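Long-range contacts in quinoline 2-oxidoreductase large subunit (PDB 1T3Q), which belongs to the molybdenum hydroxylases and probably oxidises quinoline at carbon 2, using a molybdenum-pterin cytosine dinucleotide cofactor: residues M91-F96 and S167-A172; A314-S319 and A352-S357. All blocks are in the same frame, centred on the assembly; numbering follows the deposited sequence.

Contact 1: residues M91-F96 and S167-A172; sequences MQVEGF and SRTSRA. With SO4 (sulfate ion), chain K.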
loop_
_atom_site.group_PDB
_atom_site.type_symbol
_atom_site.label_atom_id
_atom_site.label_comp_id
_atom_site.label_asym_id
_atom_site.label_seq_id
_atom_site.Cartn_x
_atom_site.Cartn_y
_atom_site.Cartn_z
ATOM N N MET B 91 -26.736 12.727 -22.319
ATOM C CA MET B 91 -26.813 14.114 -21.885
ATOM C C MET B 91 -28.271 14.549 -21.828
ATOM O O MET B 91 -29.089 14.090 -22.626
ATOM C CB MET B 91 -26.066 15.022 -22.869
ATOM C CG MET B 91 -24.557 15.068 -22.700
ATOM S SD MET B 91 -24.041 16.123 -21.328
ATOM C CE MET B 91 -22.535 15.294 -20.831
ATOM N N GLN B 92 -28.579 15.443 -20.893
ATOM C CA GLN B 92 -29.929 15.970 -20.731
ATOM C C GLN B 92 -30.092 17.086 -21.760
ATOM O O GLN B 92 -30.271 18.254 -21.411
ATOM C CB GLN B 92 -30.107 16.529 -19.314
ATOM N N VAL B 93 -30.015 16.711 -23.032
ATOM C CA VAL B 93 -30.130 17.652 -24.136
ATOM C C VAL B 93 -31.140 17.120 -25.142
ATOM O O VAL B 93 -31.052 15.972 -25.563
ATOM C CB VAL B 93 -28.760 17.841 -24.832
ATOM C CG1 VAL B 93 -28.917 18.672 -26.090
ATOM C CG2 VAL B 93 -27.774 18.509 -23.867
ATOM N N GLU B 94 -32.097 17.958 -25.526
ATOM C CA GLU B 94 -33.129 17.549 -26.473
ATOM C C GLU B 94 -32.565 17.008 -27.786
ATOM O O GLU B 94 -31.787 17.679 -28.467
ATOM C CB GLU B 94 -34.070 18.720 -26.770
ATOM C CG GLU B 94 -35.250 18.340 -27.659
ATOM C CD GLU B 94 -36.075 19.537 -28.093
ATOM O OE1 GLU B 94 -37.108 19.333 -28.770
ATOM O OE2 GLU B 94 -35.695 20.683 -27.763
ATOM N N GLY B 95 -32.968 15.790 -28.137
ATOM C CA GLY B 95 -32.511 15.183 -29.375
ATOM C C GLY B 95 -31.170 14.473 -29.296
ATOM O O GLY B 95 -30.719 13.885 -30.277
ATOM N N PHE B 96 -30.530 14.512 -28.135
ATOM C CA PHE B 96 -29.229 13.865 -27.978
ATOM C C PHE B 96 -29.364 12.352 -28.084
ATOM O O PHE B 96 -30.250 11.761 -27.472
ATOM C CB PHE B 96 -28.615 14.206 -26.617
ATOM C CG PHE B 96 -27.218 13.677 -26.438
ATOM C CD1 PHE B 96 -26.127 14.367 -26.962
ATOM C CD2 PHE B 96 -26.997 12.475 -25.773
ATOM C CE1 PHE B 96 -24.827 13.861 -26.827
ATOM C CE2 PHE B 96 -25.702 11.961 -25.632
ATOM C CZ PHE B 96 -24.618 12.660 -26.162
ATOM N N SER B 167 -26.065 14.824 -32.093
ATOM C CA SER B 167 -26.707 15.964 -31.449
ATOM C C SER B 167 -26.727 17.173 -32.356
ATOM O O SER B 167 -25.787 17.420 -33.114
ATOM C CB SER B 167 -26.003 16.318 -30.137
ATOM O OG SER B 167 -26.649 17.411 -29.497
ATOM N N ARG B 168 -27.808 17.936 -32.260
ATOM C CA ARG B 168 -27.992 19.118 -33.079
ATOM C C ARG B 168 -28.733 20.151 -32.245
ATOM O O ARG B 168 -29.882 19.938 -31.857
ATOM C CB ARG B 168 -28.814 18.739 -34.307
ATOM C CG ARG B 168 -28.973 19.822 -35.331
ATOM C CD ARG B 168 -29.507 19.204 -36.608
ATOM N NE ARG B 168 -29.044 19.943 -37.770
ATOM C CZ ARG B 168 -28.744 19.379 -38.930
ATOM N NH1 ARG B 168 -28.859 18.065 -39.090
ATOM N NH2 ARG B 168 -28.319 20.134 -39.927
ATOM N N THR B 169 -28.073 21.267 -31.969
ATOM C CA THR B 169 -28.676 22.307 -31.156
ATOM C C THR B 169 -28.386 23.694 -31.701
ATOM O O THR B 169 -27.347 23.937 -32.309
ATOM C CB THR B 169 -28.154 22.244 -29.697
ATOM O OG1 THR B 169 -28.324 20.918 -29.180
ATOM C CG2 THR B 169 -28.915 23.221 -28.816
ATOM N N SER B 170 -29.326 24.603 -31.475
ATOM C CA SER B 170 -29.188 25.983 -31.901
ATOM C C SER B 170 -29.828 26.829 -30.817
ATOM O O SER B 170 -31.043 26.805 -30.636
ATOM C CB SER B 170 -29.896 26.207 -33.236
ATOM O OG SER B 170 -29.846 27.575 -33.593
ATOM N N ARG B 171 -29.005 27.568 -30.086
ATOM C CA ARG B 171 -29.500 28.407 -29.008
ATOM C C ARG B 171 -29.854 29.825 -29.441
ATOM O O ARG B 171 -30.503 30.557 -28.702
ATOM C CB ARG B 171 -28.481 28.417 -27.868
ATOM C CG ARG B 171 -28.554 27.153 -27.023
ATOM C CD ARG B 171 -27.215 26.760 -26.419
ATOM N NE ARG B 171 -26.313 26.191 -27.414
ATOM C CZ ARG B 171 -25.190 25.544 -27.121
ATOM N NH1 ARG B 171 -24.823 25.381 -25.856
ATOM N NH2 ARG B 171 -24.438 25.052 -28.096
ATOM N N ALA B 172 -29.430 30.209 -30.639
ATOM C CA ALA B 172 -29.732 31.536 -31.159
ATOM C C ALA B 172 -29.952 31.423 -32.660
ATOM O O ALA B 172 -29.108 30.881 -33.375
ATOM C CB ALA B 172 -28.591 32.492 -30.860
HETATM S S SO4 K . -27.587 19.738 -42.674
HETATM O O1 SO4 K . -28.841 20.516 -42.745
HETATM O O2 SO4 K . -26.982 19.651 -44.018
HETATM O O3 SO4 K . -26.647 20.410 -41.764
HETATM O O4 SO4 K . -27.874 18.382 -42.171
HETATM O O HOH W 1 -29.466 17.026 -29.793
HETATM O O HOH W 2 -30.851 20.182 -28.406
#
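Phe96 meets Ser167 with their CA atoms 4.8 Å apart, and from there the loop 91-96 draws off from strand 165-170, so that the CA atoms of Glu94 and Thr169 stand 8.0 Å apart. The loop is folded into a type II turn from Val93 to Phe96, closed by the bond from Phe96 N to Val93 O, with Gly95 at the positive phi (85°) that this turn requires. The Phe96 ring approaches Ser167 obliquely, CD1 lying 3.7 Å from Ser167 CB, while Met91 CB of its own loop sits over the centre of one ring face. Val93 and Thr169 cross obliquely; Val93 CG1, anti to the backbone N (chi1 172°), reaches to 3.9 Å from Thr169 OG1. Water joins the polar parts. Glu94 O accepts hydrogen bonds from two waters: one also accepts from Arg168 N at 3.1 Å, and the other lies 2.7 Å from Thr169 OG1. The Arg168 side chain leads away and forms a salt bridge with Glu356. The arrangement is a type II turn set against a sheet strand through a few van der Waals contacts and bridging waters, joining the a/b hammerhead region to the molybdopterin cofactor-binding region.

Contact 2: residues A314-S319 and A352-S357; sequences ALENRS and AVSEES. With SO4 (sulfate ion), chain K.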
loop_
_atom_site.group_PDB
_atom_site.type_symbol
_atom_site.label_atom_id
_atom_site.label_comp_id
_atom_site.label_asym_id
_atom_site.label_seq_id
_atom_site.Cartn_x
_atom_site.Cartn_y
_atom_site.Cartn_z
ATOM N N ALA B 314 -23.390 41.418 -36.447
ATOM C CA ALA B 314 -23.893 40.054 -36.389
ATOM C C ALA B 314 -22.797 39.014 -36.524
ATOM O O ALA B 314 -21.768 39.249 -37.157
ATOM C CB ALA B 314 -24.928 39.840 -37.488
ATOM N N LEU B 315 -23.033 37.860 -35.917
ATOM C CA LEU B 315 -22.094 36.754 -36.001
ATOM C C LEU B 315 -22.881 35.486 -36.286
ATOM O O LEU B 315 -23.821 35.136 -35.568
ATOM C CB LEU B 315 -21.303 36.598 -34.701
ATOM C CG LEU B 315 -20.253 35.475 -34.715
ATOM C CD1 LEU B 315 -19.212 35.727 -33.645
ATOM C CD2 LEU B 315 -20.925 34.128 -34.493
ATOM N N GLU B 316 -22.488 34.800 -37.345
ATOM C CA GLU B 316 -23.138 33.557 -37.727
ATOM C C GLU B 316 -22.109 32.436 -37.635
ATOM O O GLU B 316 -20.958 32.619 -38.031
ATOM C CB GLU B 316 -23.660 33.682 -39.155
ATOM C CG GLU B 316 -24.298 32.434 -39.715
ATOM C CD GLU B 316 -25.038 32.712 -41.010
ATOM O OE1 GLU B 316 -24.445 33.352 -41.908
ATOM O OE2 GLU B 316 -26.210 32.292 -41.128
ATOM N N ASN B 317 -22.509 31.288 -37.098
ATOM C CA ASN B 317 -21.582 30.165 -37.002
ATOM C C ASN B 317 -22.261 28.811 -37.051
ATOM O O ASN B 317 -23.134 28.507 -36.239
ATOM C CB ASN B 317 -20.747 30.238 -35.721
ATOM C CG ASN B 317 -19.599 29.226 -35.716
ATOM O OD1 ASN B 317 -19.388 28.507 -34.738
ATOM N ND2 ASN B 317 -18.848 29.178 -36.809
ATOM N N ARG B 318 -21.849 28.007 -38.019
ATOM C CA ARG B 318 -22.358 26.651 -38.188
ATOM C C ARG B 318 -21.170 25.797 -37.757
ATOM O O ARG B 318 -20.143 25.762 -38.436
ATOM C CB ARG B 318 -22.708 26.400 -39.654
ATOM C CG ARG B 318 -23.065 24.964 -40.009
ATOM C CD ARG B 318 -23.361 24.871 -41.503
ATOM N NE ARG B 318 -23.388 23.500 -42.006
ATOM C CZ ARG B 318 -24.359 22.627 -41.763
ATOM N NH1 ARG B 318 -25.401 22.975 -41.021
ATOM N NH2 ARG B 318 -24.283 21.403 -42.266
ATOM N N SER B 319 -21.304 25.140 -36.615
ATOM C CA SER B 319 -20.225 24.330 -36.069
ATOM C C SER B 319 -20.539 22.839 -36.125
ATOM O O SER B 319 -21.583 22.401 -35.649
ATOM C CB SER B 319 -19.968 24.759 -34.620
ATOM O OG SER B 319 -18.829 24.117 -34.075
ATOM N N ALA B 352 -26.858 40.539 -32.868
ATOM C CA ALA B 352 -27.576 39.506 -33.614
ATOM C C ALA B 352 -26.711 38.269 -33.819
ATOM O O ALA B 352 -25.603 38.357 -34.351
ATOM C CB ALA B 352 -28.033 40.051 -34.961
ATOM N N VAL B 353 -27.229 37.115 -33.413
ATOM C CA VAL B 353 -26.490 35.866 -33.534
ATOM C C VAL B 353 -27.329 34.703 -34.049
ATOM O O VAL B 353 -28.506 34.561 -33.710
ATOM C CB VAL B 353 -25.895 35.448 -32.170
ATOM C CG1 VAL B 353 -25.075 34.160 -32.321
ATOM C CG2 VAL B 353 -25.038 36.570 -31.610
ATOM N N SER B 354 -26.709 33.872 -34.875
ATOM C CA SER B 354 -27.368 32.691 -35.407
ATOM C C SER B 354 -26.323 31.593 -35.456
ATOM O O SER B 354 -25.372 31.661 -36.234
ATOM C CB SER B 354 -27.916 32.946 -36.808
ATOM O OG SER B 354 -28.521 31.766 -37.314
ATOM N N GLU B 355 -26.486 30.587 -34.609
ATOM C CA GLU B 355 -25.531 29.502 -34.581
ATOM C C GLU B 355 -26.193 28.163 -34.387
ATOM O O GLU B 355 -27.294 28.070 -33.842
ATOM C CB GLU B 355 -24.486 29.731 -33.477
ATOM C CG GLU B 355 -25.023 29.843 -32.053
ATOM C CD GLU B 355 -25.586 28.544 -31.510
ATOM O OE1 GLU B 355 -24.992 27.472 -31.767
ATOM O OE2 GLU B 355 -26.619 28.594 -30.806
ATOM N N GLU B 356 -25.509 27.126 -34.849
ATOM C CA GLU B 356 -25.999 25.771 -34.710
ATOM C C GLU B 356 -24.802 24.872 -34.446
ATOM O O GLU B 356 -23.732 25.057 -35.034
ATOM C CB GLU B 356 -26.707 25.307 -35.980
ATOM C CG GLU B 356 -27.424 23.969 -35.806
ATOM C CD GLU B 356 -28.096 23.482 -37.081
ATOM O OE1 GLU B 356 -28.955 22.579 -36.994
ATOM O OE2 GLU B 356 -27.766 23.994 -38.169
ATOM N N SER B 357 -25.000 23.909 -33.559
ATOM C CA SER B 357 -23.973 22.951 -33.195
ATOM C C SER B 357 -24.418 21.566 -33.658
ATOM O O SER B 357 -25.513 21.122 -33.318
ATOM C CB SER B 357 -23.787 22.948 -31.677
ATOM O OG SER B 357 -22.880 21.935 -31.285
HETATM S S SO4 K . -27.587 19.738 -42.674
HETATM O O1 SO4 K . -28.841 20.516 -42.745
HETATM O O2 SO4 K . -26.982 19.651 -44.018
HETATM O O3 SO4 K . -26.647 20.410 -41.764
HETATM O O4 SO4 K . -27.874 18.382 -42.171
HETATM O O HOH W 3 -26.296 25.187 -39.655
#
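Glu356, Leu315 and Ser354 bury the most surface where strands 314-319 and 352-357 run parallel, their axes 4° apart. Leu315 does so mainly through its backbone: its N donates to Ala352 O and its O accepts from Ser354 N at 3.2 Å, with Val353 CG1 resting on the same carbonyl oxygen. Ser354 carries the ladder on, its O accepting from Asn317 N at 3.0 Å while the CG of Glu316 packs 3.7 Å from that Ser354 O. Glu356 is the next rung, with its N bonded to Asn317 O at 3.1 Å and its O receiving a nearly straight bond (171°) from Ser319 N at 2.9 Å.

On the face that holds Glu316 and Ser354, the extended side chains of Arg318 and Glu356 lie side by side and point the same way. Their charged groups are turned 62° from each other, and the salt bridge from Arg318 NH1 to Glu356 OE2 is long, at 3.8 Å; a shared water also links these two atoms. NH1 and NH2 of Arg318 converge on one sulfate oxygen, O3, at the guanidinium edge and in its plane, NH2 at 2.6 Å and NH1 at 2.9 Å. Glu356 OE1 has its stronger partner in Arg168 on the next strand. An alanine in place of Arg318 would probably leave sulfate O3 without these two donors and Glu356 OE2 without its cationic neighbour across the strands. The chemistry therefore divides: backbone bonds fix the pairing, whereas the charged ends meet through a long salt bridge and a water, and the sulfate, probably from the crystallisation liquor, is likely to be held partly by the positive charge of Arg318.

Overall arrangement
The two contacts lie in series along the chain, contact 1 closing before contact 2 opens, and their centres are 15 Å apart on the same side of the chain's centre. They meet in one mixed sheet, where strand 352-360 runs between strand 165-170, antiparallel to it, and strand 312-322, parallel to it. Thr169 O with Ser357 N and Ser170 OG with Glu355 O probably form hydrogen bonds that join them, and both reach the same sulfate. Contact 2 pairs the strands of a beta-alpha-beta unit that includes helix 337-342, whereas contact 1 sets a loop of the hammerhead region against strand 165-170, which strand 352-360 ties to that parallel pair.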